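Local coordinates for protein aspartokinase (Synechocystis, PDB 3L76) that probably phosphorylates the beta-carboxyl group of L-aspartate with ATP, on the way to lysine and threonine, and binds both amino acids in pockets of its regulatory part, at residues 181-184 with 190-193; 287-292 with 297-302; 433-438 with 541-546; 559-562 with 567-570. All blocks are in the same frame, centred on the assembly; numbering follows the deposited sequence.

Contact 1. Residues 181-184 with 190-193; sequences LTTD and EAQL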
loop_
_atom_site.group_PDB
_atom_site.type_symbol
_atom_site.label_atom_id
_atom_site.label_comp_id
_atom_site.label_asym_id
_atom_site.label_seq_id
_atom_site.Cartn_x
_atom_site.Cartn_y
_atom_site.Cartn_z
ATOM N N LEU A 181 -24.942 -21.791 -11.502
ATOM C CA LEU A 181 -25.528 -23.069 -11.902
ATOM C C LEU A 181 -26.771 -23.417 -11.076
ATOM O O LEU A 181 -26.998 -22.840 -10.017
ATOM C CB LEU A 181 -24.489 -24.184 -11.808
ATOM C CG LEU A 181 -23.246 -23.928 -12.670
ATOM C CD1 LEU A 181 -22.113 -24.905 -12.365
ATOM C CD2 LEU A 181 -23.615 -23.976 -14.132
ATOM N N THR A 182 -27.577 -24.351 -11.582
ATOM C CA THR A 182 -28.795 -24.797 -10.902
ATOM C C THR A 182 -28.490 -25.571 -9.631
ATOM O O THR A 182 -29.323 -25.652 -8.721
ATOM C CB THR A 182 -29.661 -25.684 -11.802
ATOM O OG1 THR A 182 -28.836 -26.666 -12.438
ATOM C CG2 THR A 182 -30.369 -24.849 -12.849
ATOM N N THR A 183 -27.299 -26.153 -9.576
ATOM C CA THR A 183 -26.850 -26.812 -8.361
ATOM C C THR A 183 -25.358 -27.109 -8.423
ATOM O O THR A 183 -24.669 -26.672 -9.347
ATOM C CB THR A 183 -27.643 -28.098 -8.073
ATOM O OG1 THR A 183 -27.435 -28.483 -6.715
ATOM C CG2 THR A 183 -27.201 -29.221 -8.989
ATOM N N ASP A 184 -24.867 -27.834 -7.424
ATOM C CA ASP A 184 -23.457 -28.183 -7.331
ATOM C C ASP A 184 -23.096 -29.283 -8.315
ATOM O O ASP A 184 -23.470 -30.437 -8.117
ATOM C CB ASP A 184 -23.123 -28.634 -5.912
ATOM C CG ASP A 184 -21.697 -29.128 -5.775
ATOM O OD1 ASP A 184 -21.365 -29.706 -4.719
ATOM O OD2 ASP A 184 -20.910 -28.942 -6.717
ATOM N N GLU A 190 -25.403 -32.772 -14.473
ATOM C CA GLU A 190 -26.372 -32.210 -15.406
ATOM C C GLU A 190 -26.793 -30.796 -15.017
ATOM O O GLU A 190 -27.686 -30.212 -15.640
ATOM C CB GLU A 190 -27.601 -33.103 -15.511
ATOM C CG GLU A 190 -27.274 -34.568 -15.705
ATOM C CD GLU A 190 -26.765 -35.224 -14.437
ATOM O OE1 GLU A 190 -25.715 -35.898 -14.488
ATOM O OE2 GLU A 190 -27.415 -35.062 -13.386
ATOM N N ALA A 191 -26.152 -30.257 -13.982
ATOM C CA ALA A 191 -26.376 -28.876 -13.568
ATOM C C ALA A 191 -26.228 -27.942 -14.759
ATOM O O ALA A 191 -25.233 -27.999 -15.482
ATOM C CB ALA A 191 -25.416 -28.484 -12.468
ATOM N N GLN A 192 -27.229 -27.089 -14.946
ATOM C CA GLN A 192 -27.310 -26.204 -16.098
ATOM C C GLN A 192 -26.958 -24.771 -15.692
ATOM O O GLN A 192 -27.141 -24.390 -14.532
ATOM C CB GLN A 192 -28.727 -26.266 -16.677
ATOM C CG GLN A 192 -28.880 -25.683 -18.070
ATOM C CD GLN A 192 -30.292 -25.845 -18.594
ATOM O OE1 GLN A 192 -31.240 -25.961 -17.815
ATOM N NE2 GLN A 192 -30.442 -25.859 -19.915
ATOM N N LEU A 193 -26.450 -23.984 -16.641
ATOM C CA LEU A 193 -26.104 -22.589 -16.373
ATOM C C LEU A 193 -27.354 -21.724 -16.430
ATOM O O LEU A 193 -28.079 -21.737 -17.417
ATOM C CB LEU A 193 -25.041 -22.077 -17.355
ATOM C CG LEU A 193 -24.449 -20.675 -17.158
ATOM C CD1 LEU A 193 -23.945 -20.456 -15.744
ATOM C CD2 LEU A 193 -23.315 -20.462 -18.146
#
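Thr182 OG1 has two hydrogen-bond partners: it accepts the backbone N-H of Gln192 (Gln192 N to Thr182 OG1, 3.0 Å) and is also hydrogen-bonded to His585 NE2 of helix 577-587. The hydroxyl stands between the backbone N and the carbonyl carbon of its own residue (chi1 47°), and this turns it onto the opposing backbone. One residue carries both bonds, because Thr182 N in turn donates to Gln192 O at 3.0 Å. Gln192 is thus gripped at its N and its O by the side chain and the main chain of one threonine.

Beyond the polar pair, Leu181 reaches over with one branch. Its CD2 lies 3.6 Å from Leu193 CA and 3.9 Å from Leu193 CD1, alongside the bonded backbone. Past the threonine, the methyl of Ala191 sits 3.7 Å from Thr183 O and 4.0 Å from Thr183 CG2. Thr183 OG1 turns to another partner, Val438 O, at the start of strand 437-453. The arrangement is a single beta bridge, Leu181 with Leu193, reinforced by a side-chain-to-backbone bond, and it closes a short loop within the connection between strands 170-175 and 196-198 of the amino acid kinase fold.

Contact 2. Residues 287-292 with 297-302; sequences KLFRDI and VDIDLI. With LYS (lysine), chain E.
Ile292 and Phe289, one turn apart on helix 284-294, bury the most surface here: Ile292 packs chiefly on Val297, Phe289 on Ile299 and Ile302, and the CD1 of Ile299 lies near both. The CG2 branch of Ile292 lies 3.5 Å from Val297 CB and close to Val297 CG1. Beside this apolar pair, Val297 N makes a weak hydrogen bond to Ile292 O (3.5 Å), where the chain turns back beside the last turn of the helix.

Phe289 presents its ring to the rest of the segment. Its CD1 edge takes the tip of Ile299 in the plane of the ring, with Ile299 CD1 3.4 Å from Phe289 CD1. Ile302 comes over one face instead: its CD1 stands 4.2 Å from the centroid of the Phe289 ring, 24° off the normal, a CH-pi contact, while its CG2 touches Phe289 CZ at 3.7 Å. Leu288 CD1 lies over the opposite face, and the ring of Phe548 also meets this phenylalanine.

This is the first helix of an ACT domain turning into its next strand, 302-303, and the connection lines a lysine site. Ile299 points its side chain at the helix while its backbone serves the ligand: Ile299 N donates to the carboxylate O of the bound lysine (2.8 Å), and Ile299 O accepts from the ligand N. That amino group has a second acceptor in Asp298 OD1, at 2.8 Å. At the far end of the ligand, its NZ donates to Asp300 O (2.7 Å), while the carboxylate of Asp300 pairs with Lys357 NZ.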
loop_
_atom_site.group_PDB
_atom_site.type_symbol
_atom_site.label_atom_id
_atom_site.label_comp_id
_atom_site.label_asym_id
_atom_site.label_seq_id
_atom_site.Cartn_x
_atom_site.Cartn_y
_atom_site.Cartn_z
ATOM N N LYS A 287 -47.952 -37.357 1.194
ATOM C CA LYS A 287 -49.399 -37.531 1.048
ATOM C C LYS A 287 -50.209 -36.332 1.526
ATOM O O LYS A 287 -51.113 -35.883 0.833
ATOM C CB LYS A 287 -49.914 -38.804 1.735
ATOM C CG LYS A 287 -51.428 -38.938 1.608
ATOM C CD LYS A 287 -51.913 -40.363 1.763
ATOM C CE LYS A 287 -53.184 -40.604 0.942
ATOM N NZ LYS A 287 -52.946 -40.535 -0.536
ATOM N N LEU A 288 -49.891 -35.832 2.713
ATOM C CA LEU A 288 -50.537 -34.634 3.242
ATOM C C LEU A 288 -50.627 -33.521 2.198
ATOM O O LEU A 288 -51.712 -33.060 1.834
ATOM C CB LEU A 288 -49.760 -34.100 4.445
ATOM C CG LEU A 288 -50.537 -33.454 5.597
ATOM C CD1 LEU A 288 -49.623 -32.507 6.398
ATOM C CD2 LEU A 288 -51.776 -32.729 5.130
ATOM N N PHE A 289 -49.476 -33.082 1.716
ATOM C CA PHE A 289 -49.445 -31.881 0.911
ATOM C C PHE A 289 -49.897 -32.153 -0.514
ATOM O O PHE A 289 -50.418 -31.266 -1.182
ATOM C CB PHE A 289 -48.063 -31.204 0.979
ATOM C CG PHE A 289 -47.708 -30.710 2.360
ATOM C CD1 PHE A 289 -48.268 -29.540 2.861
ATOM C CD2 PHE A 289 -46.835 -31.422 3.163
ATOM C CE1 PHE A 289 -47.953 -29.083 4.136
ATOM C CE2 PHE A 289 -46.512 -30.975 4.443
ATOM C CZ PHE A 289 -47.072 -29.803 4.929
ATOM N N ARG A 290 -49.718 -33.385 -0.975
ATOM C CA ARG A 290 -50.251 -33.750 -2.277
ATOM C C ARG A 290 -51.763 -33.534 -2.289
ATOM O O ARG A 290 -52.280 -32.834 -3.155
ATOM C CB ARG A 290 -49.902 -35.188 -2.649
ATOM C CG ARG A 290 -48.503 -35.384 -3.213
ATOM C CD ARG A 290 -48.419 -36.713 -3.945
ATOM N NE ARG A 290 -48.987 -37.795 -3.144
ATOM C CZ ARG A 290 -48.297 -38.833 -2.680
ATOM N NH1 ARG A 290 -47.002 -38.951 -2.955
ATOM N NH2 ARG A 290 -48.904 -39.758 -1.950
ATOM N N ASP A 291 -52.467 -34.112 -1.316
ATOM C CA ASP A 291 -53.917 -33.984 -1.269
ATOM C C ASP A 291 -54.354 -32.537 -1.087
ATOM O O ASP A 291 -55.257 -32.073 -1.778
ATOM C CB ASP A 291 -54.531 -34.872 -0.182
ATOM C CG ASP A 291 -54.277 -36.349 -0.413
ATOM O OD1 ASP A 291 -53.931 -36.729 -1.551
ATOM O OD2 ASP A 291 -54.425 -37.132 0.551
ATOM N N ILE A 292 -53.714 -31.815 -0.170
ATOM C CA ILE A 292 -54.014 -30.396 -0.002
ATOM C C ILE A 292 -53.888 -29.614 -1.314
ATOM O O ILE A 292 -54.706 -28.736 -1.614
ATOM C CB ILE A 292 -53.134 -29.749 1.068
ATOM C CG1 ILE A 292 -53.387 -30.401 2.422
ATOM C CG2 ILE A 292 -53.383 -28.236 1.141
ATOM C CD1 ILE A 292 -52.420 -29.969 3.513
ATOM N N VAL A 297 -54.910 -25.485 -2.841
ATOM C CA VAL A 297 -54.655 -24.687 -1.643
ATOM C C VAL A 297 -53.184 -24.302 -1.569
ATOM O O VAL A 297 -52.319 -25.156 -1.347
ATOM C CB VAL A 297 -55.024 -25.471 -0.362
ATOM C CG1 VAL A 297 -54.466 -24.788 0.890
ATOM C CG2 VAL A 297 -56.539 -25.696 -0.266
ATOM N N ASP A 298 -52.894 -23.017 -1.758
ATOM C CA ASP A 298 -51.520 -22.550 -1.634
ATOM C C ASP A 298 -51.089 -22.474 -0.172
ATOM O O ASP A 298 -51.854 -22.038 0.696
ATOM C CB ASP A 298 -51.329 -21.198 -2.311
ATOM C CG ASP A 298 -49.901 -20.721 -2.239
ATOM O OD1 ASP A 298 -49.023 -21.366 -2.851
ATOM O OD2 ASP A 298 -49.656 -19.708 -1.558
ATOM N N ILE A 299 -49.856 -22.894 0.092
ATOM C CA ILE A 299 -49.318 -22.892 1.452
ATOM C C ILE A 299 -48.145 -21.890 1.641
ATOM O O ILE A 299 -47.339 -21.676 0.738
ATOM C CB ILE A 299 -48.849 -24.307 1.848
ATOM C CG1 ILE A 299 -50.019 -25.285 1.781
ATOM C CG2 ILE A 299 -48.183 -24.297 3.229
ATOM C CD1 ILE A 299 -49.801 -26.538 2.560
ATOM N N ASP A 300 -48.071 -21.278 2.818
ATOM C CA ASP A 300 -46.941 -20.436 3.194
ATOM C C ASP A 300 -45.908 -21.179 4.049
ATOM O O ASP A 300 -45.022 -21.822 3.513
ATOM C CB ASP A 300 -47.410 -19.199 3.958
ATOM C CG ASP A 300 -46.252 -18.283 4.331
ATOM O OD1 ASP A 300 -45.224 -18.363 3.639
ATOM O OD2 ASP A 300 -46.364 -17.510 5.308
ATOM N N LEU A 301 -46.017 -21.066 5.375
ATOM C CA LEU A 301 -45.110 -21.757 6.284
ATOM C C LEU A 301 -45.316 -23.279 6.315
ATOM O O LEU A 301 -46.439 -23.777 6.376
ATOM C CB LEU A 301 -45.241 -21.202 7.710
ATOM C CG LEU A 301 -44.584 -19.871 8.070
ATOM C CD1 LEU A 301 -45.187 -19.318 9.350
ATOM C CD2 LEU A 301 -43.061 -20.019 8.205
ATOM N N ILE A 302 -44.214 -24.013 6.265
ATOM C CA ILE A 302 -44.221 -25.419 6.633
ATOM C C ILE A 302 -43.133 -25.654 7.684
ATOM O O ILE A 302 -41.939 -25.439 7.435
ATOM C CB ILE A 302 -44.029 -26.355 5.422
ATOM C CG1 ILE A 302 -45.064 -26.043 4.341
ATOM C CG2 ILE A 302 -44.113 -27.837 5.858
ATOM C CD1 ILE A 302 -44.954 -26.936 3.129
HETATM N N LYS E . -46.582 -22.105 -1.670
HETATM C CA LYS E . -45.953 -23.353 -2.077
HETATM C C LYS E . -46.945 -24.514 -1.923
HETATM O O LYS E . -48.073 -24.331 -1.439
HETATM C CB LYS E . -44.665 -23.611 -1.282
HETATM C CG LYS E . -44.830 -23.608 0.254
HETATM C CD LYS E . -43.483 -23.876 0.959
HETATM C CE LYS E . -42.579 -22.645 0.949
HETATM N NZ LYS E . -43.296 -21.453 1.528
HETATM O OXT LYS E . -46.654 -25.651 -2.302
#

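Contact 3. Residues 433-438 with 541-546; sequences PAVRGV and PGVAAH. With LYS (lysine), chain E.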
loop_
_atom_site.group_PDB
_atom_site.type_symbol
_atom_site.label_atom_id
_atom_site.label_comp_id
_atom_site.label_asym_id
_atom_site.label_seq_id
_atom_site.Cartn_x
_atom_site.Cartn_y
_atom_site.Cartn_z
ATOM N N PRO A 433 -40.888 -19.539 -12.687
ATOM C CA PRO A 433 -40.894 -20.981 -12.400
ATOM C C PRO A 433 -41.022 -21.273 -10.910
ATOM O O PRO A 433 -40.620 -20.446 -10.089
ATOM C CB PRO A 433 -39.513 -21.451 -12.889
ATOM C CG PRO A 433 -38.897 -20.281 -13.598
ATOM C CD PRO A 433 -39.538 -19.063 -13.029
ATOM N N ALA A 434 -41.553 -22.443 -10.567
ATOM C CA ALA A 434 -41.708 -22.818 -9.169
ATOM C C ALA A 434 -40.362 -22.956 -8.452
ATOM O O ALA A 434 -40.187 -22.442 -7.348
ATOM C CB ALA A 434 -42.508 -24.102 -9.054
ATOM N N VAL A 435 -39.423 -23.659 -9.085
ATOM C CA VAL A 435 -38.093 -23.873 -8.524
ATOM C C VAL A 435 -37.007 -23.383 -9.486
ATOM O O VAL A 435 -37.062 -23.662 -10.676
ATOM C CB VAL A 435 -37.869 -25.365 -8.204
ATOM C CG1 VAL A 435 -36.385 -25.686 -8.035
ATOM C CG2 VAL A 435 -38.664 -25.760 -6.964
ATOM N N ARG A 436 -36.021 -22.653 -8.973
ATOM C CA ARG A 436 -34.929 -22.158 -9.807
ATOM C C ARG A 436 -33.634 -22.957 -9.634
ATOM O O ARG A 436 -32.910 -23.190 -10.593
ATOM C CB ARG A 436 -34.672 -20.680 -9.529
ATOM C CG ARG A 436 -33.618 -20.056 -10.423
ATOM C CD ARG A 436 -34.107 -18.731 -10.966
ATOM N NE ARG A 436 -34.756 -18.858 -12.268
ATOM C CZ ARG A 436 -35.550 -17.937 -12.806
ATOM N NH1 ARG A 436 -35.824 -16.818 -12.151
ATOM N NH2 ARG A 436 -36.086 -18.142 -14.000
ATOM N N GLY A 437 -33.341 -23.361 -8.404
ATOM C CA GLY A 437 -32.168 -24.170 -8.129
ATOM C C GLY A 437 -32.308 -24.938 -6.831
ATOM O O GLY A 437 -33.195 -24.661 -6.033
ATOM N N VAL A 438 -31.430 -25.909 -6.614
ATOM C CA VAL A 438 -31.496 -26.735 -5.419
ATOM C C VAL A 438 -30.103 -26.880 -4.840
ATOM O O VAL A 438 -29.118 -26.720 -5.548
ATOM C CB VAL A 438 -32.087 -28.136 -5.718
ATOM C CG1 VAL A 438 -33.505 -28.010 -6.231
ATOM C CG2 VAL A 438 -31.227 -28.867 -6.721
ATOM N N PRO A 541 -49.736 -23.663 -5.598
ATOM C CA PRO A 541 -49.939 -24.884 -4.812
ATOM C C PRO A 541 -49.182 -26.085 -5.374
ATOM O O PRO A 541 -48.952 -26.160 -6.578
ATOM C CB PRO A 541 -51.454 -25.110 -4.894
ATOM C CG PRO A 541 -52.021 -23.754 -5.145
ATOM C CD PRO A 541 -51.007 -23.061 -6.024
ATOM N N GLY A 542 -48.774 -26.992 -4.491
ATOM C CA GLY A 542 -48.149 -28.233 -4.900
ATOM C C GLY A 542 -46.641 -28.240 -5.083
ATOM O O GLY A 542 -46.099 -29.276 -5.473
ATOM N N VAL A 543 -45.956 -27.124 -4.815
ATOM C CA VAL A 543 -44.496 -27.121 -4.929
ATOM C C VAL A 543 -43.853 -27.943 -3.810
ATOM O O VAL A 543 -43.053 -28.850 -4.042
ATOM C CB VAL A 543 -43.901 -25.706 -4.920
ATOM C CG1 VAL A 543 -42.388 -25.781 -4.857
ATOM C CG2 VAL A 543 -44.341 -24.936 -6.152
ATOM N N ALA A 544 -44.193 -27.618 -2.579
ATOM C CA ALA A 544 -43.695 -28.413 -1.477
ATOM C C ALA A 544 -44.088 -29.889 -1.654
ATOM O O ALA A 544 -43.297 -30.789 -1.364
ATOM C CB ALA A 544 -44.209 -27.871 -0.167
ATOM N N ALA A 545 -45.302 -30.134 -2.142
ATOM C CA ALA A 545 -45.771 -31.503 -2.281
ATOM C C ALA A 545 -44.899 -32.274 -3.261
ATOM O O ALA A 545 -44.527 -33.421 -3.013
ATOM C CB ALA A 545 -47.229 -31.540 -2.699
ATOM N N HIS A 546 -44.555 -31.635 -4.368
ATOM C CA HIS A 546 -43.704 -32.274 -5.359
ATOM C C HIS A 546 -42.335 -32.613 -4.795
ATOM O O HIS A 546 -41.797 -33.681 -5.053
ATOM C CB HIS A 546 -43.546 -31.385 -6.582
ATOM C CG HIS A 546 -43.131 -32.130 -7.808
ATOM N ND1 HIS A 546 -43.764 -33.285 -8.221
ATOM C CD2 HIS A 546 -42.150 -31.897 -8.711
ATOM C CE1 HIS A 546 -43.192 -33.725 -9.324
ATOM N NE2 HIS A 546 -42.207 -32.902 -9.644
HETATM N N LYS E . -46.582 -22.105 -1.670
HETATM C CA LYS E . -45.953 -23.353 -2.077
HETATM C C LYS E . -46.945 -24.514 -1.923
HETATM O O LYS E . -48.073 -24.331 -1.439
HETATM C CB LYS E . -44.665 -23.611 -1.282
HETATM C CG LYS E . -44.830 -23.608 0.254
HETATM C CD LYS E . -43.483 -23.876 0.959
HETATM C CE LYS E . -42.579 -22.645 0.949
HETATM N NZ LYS E . -43.296 -21.453 1.528
HETATM O OXT LYS E . -46.654 -25.651 -2.302
#
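The N-terminal turn of helix 543-552, where an ACT domain holds the carboxylate of a bound lysine, rests through Val543 on Ala434 and Val435 in the run leading into strand 437-453. Val543 is the whole of the helix's share in this small contact. Its CG2 meets the methyl of Ala434 at 3.5 Å; its CG1, anti to the backbone N (chi1 173°), reaches toward Val435 CG2 at a looser 4.3 Å. One valine thus spreads its two methyls over two neighbouring residues, and no hydrogen bond crosses between the segments. Val435 also touches Ile532, Phe588 and Leu590, and a classic beta bulge follows, Arg436 and Gly437 both facing Val533.

The start of the helix also carries polar bonds. Gly542 occupies the N-cap position with a positive phi, and its O accepts from His546 N at 3.0 Å. Ala544 N donates to OXT of the lysine (3.2 Å, 158° at the hydrogen), and Val543 N adds a weak bond to OXT at 3.0 Å. The carboxylate, placed before the first turn and met by N-H groups, would probably be further steadied by the positive end of the helix dipole. Val543 therefore offers its backbone N-H to the ligand, while its methyls face Ala434 and Val435.

Contact 4. Residues 559-562 with 567-570; sequences EMIA and KISC. With LYS (lysine), chain E.
Ile561 lies across from Ile568, Ser569 and Cys570 in the beta hairpin 560-563/567-573 of an ACT domain, whose short strand axes run antiparallel at 167°. Its CB stands 4.1 Å from Ser569 O. From there the side chain divides. CG2 comes to 3.7 Å from the same Ser569 O and to 4.3 Å from Ile568 CG2, so this branch lies along the partner strand, and it also packs on the CG2 methyl of Ile302. CG1 takes the other direction and approaches Cys570 SG at 4.3 Å.

Ile561 and Cys570 form the non-hydrogen-bonded pair, their side chains on one face of the hairpin; from helix 543-552, Phe547 and Phe548 cover Cys570. Ala562 and Ser569 form the hydrogen-bonded pair, and their side chains occupy the opposite face, against Met475 of strand 475-479. Ala562 N donates to Ser569 O at 3.0 Å and Ser569 N to Ala562 O at 2.9 Å, the latter almost straight (174° at the hydrogen). The hydroxyl of Ser569 is satisfied beyond the pair, by Ser531 OG. At the outer end, Glu559 and Met560 both face Val571 in a classic beta bulge.

Ile568 faces the lysine pocket. Both carbons of its longer branch lie against the ligand's aliphatic chain: CG1 of Ile568 is 3.5 Å from CE of the lysine, and CD1 of Ile568 is 3.6 Å from the ligand's CD.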
loop_
_atom_site.group_PDB
_atom_site.type_symbol
_atom_site.label_atom_id
_atom_site.label_comp_id
_atom_site.label_asym_id
_atom_site.label_seq_id
_atom_site.Cartn_x
_atom_site.Cartn_y
_atom_site.Cartn_z
ATOM N N GLU A 559 -36.635 -35.707 8.194
ATOM C CA GLU A 559 -36.486 -35.533 9.635
ATOM C C GLU A 559 -37.039 -34.195 10.113
ATOM O O GLU A 559 -37.703 -34.117 11.140
ATOM C CB GLU A 559 -35.016 -35.677 10.051
ATOM C CG GLU A 559 -34.339 -36.967 9.590
ATOM C CD GLU A 559 -33.019 -37.227 10.306
ATOM O OE1 GLU A 559 -32.851 -36.732 11.442
ATOM O OE2 GLU A 559 -32.149 -37.928 9.740
ATOM N N MET A 560 -36.741 -33.138 9.372
ATOM C CA MET A 560 -37.222 -31.811 9.717
ATOM C C MET A 560 -37.540 -31.045 8.449
ATOM O O MET A 560 -36.976 -31.315 7.399
ATOM C CB MET A 560 -36.183 -31.061 10.556
ATOM C CG MET A 560 -35.777 -31.765 11.843
ATOM S SD MET A 560 -35.062 -30.682 13.109
ATOM C CE MET A 560 -33.555 -30.158 12.301
ATOM N N ILE A 561 -38.459 -30.092 8.544
ATOM C CA ILE A 561 -38.770 -29.207 7.427
ATOM C C ILE A 561 -38.797 -27.778 7.933
ATOM O O ILE A 561 -39.289 -27.515 9.034
ATOM C CB ILE A 561 -40.144 -29.512 6.809
ATOM C CG1 ILE A 561 -40.264 -30.982 6.421
ATOM C CG2 ILE A 561 -40.406 -28.615 5.616
ATOM C CD1 ILE A 561 -41.692 -31.417 6.189
ATOM N N ALA A 562 -38.256 -26.866 7.127
ATOM C CA ALA A 562 -38.284 -25.429 7.427
ATOM C C ALA A 562 -38.409 -24.590 6.157
ATOM O O ALA A 562 -37.927 -24.956 5.090
ATOM C CB ALA A 562 -37.059 -25.002 8.237
ATOM N N LYS A 567 -38.030 -20.583 -0.197
ATOM C CA LYS A 567 -37.081 -21.658 0.104
ATOM C C LYS A 567 -37.734 -22.729 0.956
ATOM O O LYS A 567 -38.355 -22.417 1.969
ATOM C CB LYS A 567 -35.850 -21.131 0.844
ATOM C CG LYS A 567 -34.754 -22.174 1.008
ATOM C CD LYS A 567 -33.481 -21.594 1.658
ATOM C CE LYS A 567 -32.242 -22.438 1.320
ATOM N NZ LYS A 567 -31.129 -22.170 2.258
ATOM N N ILE A 568 -37.611 -23.983 0.528
ATOM C CA ILE A 568 -37.961 -25.132 1.360
ATOM C C ILE A 568 -36.699 -25.943 1.630
ATOM O O ILE A 568 -35.972 -26.290 0.700
ATOM C CB ILE A 568 -39.031 -26.048 0.720
ATOM C CG1 ILE A 568 -40.289 -25.258 0.355
ATOM C CG2 ILE A 568 -39.408 -27.156 1.684
ATOM C CD1 ILE A 568 -41.061 -25.855 -0.806
ATOM N N SER A 569 -36.428 -26.199 2.909
ATOM C CA SER A 569 -35.349 -27.088 3.335
ATOM C C SER A 569 -35.893 -28.348 4.042
ATOM O O SER A 569 -36.771 -28.267 4.910
ATOM C CB SER A 569 -34.403 -26.356 4.292
ATOM O OG SER A 569 -33.719 -25.316 3.653
ATOM N N CYS A 570 -35.356 -29.505 3.677
ATOM C CA CYS A 570 -35.636 -30.745 4.405
ATOM C C CYS A 570 -34.359 -31.269 5.012
ATOM O O CYS A 570 -33.348 -31.402 4.316
ATOM C CB CYS A 570 -36.188 -31.823 3.476
ATOM S SG CYS A 570 -37.830 -31.506 2.887
HETATM N N LYS E . -46.582 -22.105 -1.670
HETATM C CA LYS E . -45.953 -23.353 -2.077
HETATM C C LYS E . -46.945 -24.514 -1.923
HETATM O O LYS E . -48.073 -24.331 -1.439
HETATM C CB LYS E . -44.665 -23.611 -1.282
HETATM C CG LYS E . -44.830 -23.608 0.254
HETATM C CD LYS E . -43.483 -23.876 0.959
HETATM C CE LYS E . -42.579 -22.645 0.949
HETATM N NZ LYS E . -43.296 -21.453 1.528
HETATM O OXT LYS E . -46.654 -25.651 -2.302
#

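In the fold
From the N terminus, contact 1 closes a short loop in the kinase domain, and contact 2 then closes the turn after the first helix of an ACT domain. Contact 3 spans 102 residues, bringing the run into strand 437-453 against the start of helix 543-552; contact 4 follows it as a local hairpin. All four are in series, none nested or crossed. Contact 1 touches contact 3 through Thr182 and Thr183 at Val438, joining the kinase domain to the regulatory part. Contacts 2, 3 and 4 surround one lysine: 297-302 binds both amino groups and one carboxylate oxygen, the helix N terminus the other, and Ile568 its chain, so ACT domains far apart in sequence share the site.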